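Local coordinates for protein glucose-resistance amylase regulator (Weissella paramesenteroides ATCC 33313, PDB 4RK6) that binds glucose in the cleft of a periplasmic-binding-protein-like core and probably regulates transcription as a LacI-family DNA-binding repressor, at residues S104-N109 / P245-I250. Sequence-based numbering, arbitrary orientation.
Sequences SAVTSN and PEIGRI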
loop_
_atom_site.group_PDB
_atom_site.type_symbol
_atom_site.label_atom_id
_atom_site.label_comp_id
_atom_site.label_asym_id
_atom_site.label_seq_id
_atom_site.Cartn_x
_atom_site.Cartn_y
_atom_site.Cartn_z
ATOM N N SER A 104 26.607 6.281 4.470
ATOM C CA SER A 104 25.784 7.482 4.557
ATOM C C SER A 104 24.306 7.117 4.696
ATOM O O SER A 104 23.885 6.010 4.380
ATOM C CB SER A 104 25.971 8.376 3.331
ATOM O OG SER A 104 27.292 8.889 3.286
ATOM N N ALA A 105 23.530 8.072 5.177
ATOM C CA ALA A 105 22.108 7.832 5.424
ATOM C C ALA A 105 21.344 9.073 5.075
ATOM O O ALA A 105 21.811 10.163 5.327
ATOM C CB ALA A 105 21.857 7.482 6.876
ATOM N N VAL A 106 20.134 8.888 4.568
ATOM C CA VAL A 106 19.222 10.006 4.373
ATOM C C VAL A 106 17.929 9.670 5.111
ATOM O O VAL A 106 17.358 8.574 4.905
ATOM C CB VAL A 106 18.905 10.229 2.882
ATOM C CG1 VAL A 106 18.010 11.456 2.741
ATOM C CG2 VAL A 106 20.197 10.391 2.081
ATOM N N THR A 107 17.492 10.593 5.959
ATOM C CA THR A 107 16.412 10.308 6.902
ATOM C C THR A 107 15.757 11.578 7.398
ATOM O O THR A 107 16.366 12.666 7.407
ATOM C CB THR A 107 16.952 9.467 8.100
ATOM O OG1 THR A 107 15.890 9.109 8.999
ATOM C CG2 THR A 107 18.012 10.242 8.889
ATOM N N SER A 108 14.504 11.460 7.831
ATOM C CA SER A 108 13.921 12.484 8.681
ATOM C C SER A 108 14.661 12.423 10.008
ATOM O O SER A 108 15.112 11.345 10.423
ATOM C CB SER A 108 12.415 12.228 8.893
ATOM O OG SER A 108 11.705 12.228 7.645
ATOM N N ASN A 109 14.743 13.551 10.698
ATOM C CA ASN A 109 15.358 13.580 12.007
ATOM C C ASN A 109 14.408 13.064 13.078
ATOM O O ASN A 109 13.436 13.726 13.422
ATOM C CB ASN A 109 15.833 14.988 12.358
ATOM C CG ASN A 109 16.658 15.037 13.639
ATOM O OD1 ASN A 109 16.178 14.783 14.745
ATOM N ND2 ASN A 109 17.924 15.422 13.491
ATOM N N PRO A 245 9.460 10.930 -0.885
ATOM C CA PRO A 245 10.087 11.042 -2.196
ATOM C C PRO A 245 11.377 11.852 -2.137
ATOM O O PRO A 245 12.320 11.472 -2.841
ATOM C CB PRO A 245 9.013 11.720 -3.072
ATOM C CG PRO A 245 7.720 11.498 -2.324
ATOM C CD PRO A 245 8.096 11.492 -0.863
ATOM N N GLU A 246 11.439 12.892 -1.309
ATOM C CA GLU A 246 12.666 13.688 -1.191
ATOM C C GLU A 246 13.796 12.829 -0.604
ATOM O O GLU A 246 14.936 12.870 -1.078
ATOM C CB GLU A 246 12.442 14.946 -0.391
ATOM C CG GLU A 246 13.685 15.801 -0.236
ATOM C CD GLU A 246 14.143 16.478 -1.515
ATOM O OE1 GLU A 246 13.523 16.303 -2.599
ATOM O OE2 GLU A 246 15.142 17.220 -1.410
ATOM N N ILE A 247 13.472 12.005 0.392
ATOM C CA ILE A 247 14.471 11.050 0.910
ATOM C C ILE A 247 15.058 10.199 -0.212
ATOM O O ILE A 247 16.269 10.043 -0.304
ATOM C CB ILE A 247 13.882 10.190 2.060
ATOM C CG1 ILE A 247 13.583 11.077 3.260
ATOM C CG2 ILE A 247 14.827 9.050 2.430
ATOM C CD1 ILE A 247 12.646 10.442 4.286
ATOM N N GLY A 248 14.204 9.664 -1.081
ATOM C CA GLY A 248 14.652 8.866 -2.208
ATOM C C GLY A 248 15.499 9.682 -3.182
ATOM O O GLY A 248 16.578 9.252 -3.584
ATOM N N ARG A 249 15.027 10.870 -3.560
ATOM C CA ARG A 249 15.796 11.690 -4.512
ATOM C C ARG A 249 17.194 12.041 -3.983
ATOM O O ARG A 249 18.193 11.960 -4.719
ATOM C CB ARG A 249 15.055 12.996 -4.833
ATOM C CG ARG A 249 13.812 12.820 -5.682
ATOM C CD ARG A 249 13.316 14.170 -6.199
ATOM N NE ARG A 249 12.732 14.986 -5.139
ATOM C CZ ARG A 249 11.457 14.920 -4.733
ATOM N NH1 ARG A 249 10.585 14.092 -5.311
ATOM N NH2 ARG A 249 11.047 15.712 -3.762
ATOM N N ILE A 250 17.264 12.432 -2.721
ATOM C CA ILE A 250 18.519 12.875 -2.103
ATOM C C ILE A 250 19.482 11.701 -1.923
ATOM O O ILE A 250 20.693 11.841 -2.156
ATOM C CB ILE A 250 18.233 13.637 -0.802
ATOM C CG1 ILE A 250 17.472 14.947 -1.117
ATOM C CG2 ILE A 250 19.495 13.958 -0.016
ATOM C CD1 ILE A 250 18.221 15.956 -1.967
#
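Val-106, on strand 104-108, wedges its CG1 between Ile-247 and Ile-250, one turn apart on the helix, while its CG2 comes near Ile-250 CG2 alone (4.2 Å). CG1 lies anti to the backbone N (chi1 -177°), which sets this methyl 4.0 Å from Ile-247 CG2 and equally 4.0 Å from Ile-250 CG2. The side chains of Val-106 and Ile-247 lie alongside one another, pointing opposite ways, and that of Ile-250 runs roughly perpendicular to the valine. Ile-247 CG2 also rests 3.6 Å from the carbonyl O of Val-106, and its CD1 extends toward the C-terminal end of the strand to lie 3.9 Å from Ser-108 OG.

Ser-108 OG is hydrogen-bonded to OE1 of Gln-242, a residue of the glucose pocket, and the serine side chain lies about 6 Å from the sugar. On the helix, NE and NH2 of Arg-249 both bond to Glu-246 OE1, a salt bridge spanning one turn, and NH1 makes a second to Glu-34.

Strand and helix run nearly antiparallel, their axes 8.0 Å apart. As in other alpha/beta domains of the periplasmic-binding-protein-like fold, helix 244-257 packs on a face of parallel strands, here 91-95, 104-108 and 267-275: Ile-270 touches both Val-106 and Ile-247, and Leu-95 meets Ile-247.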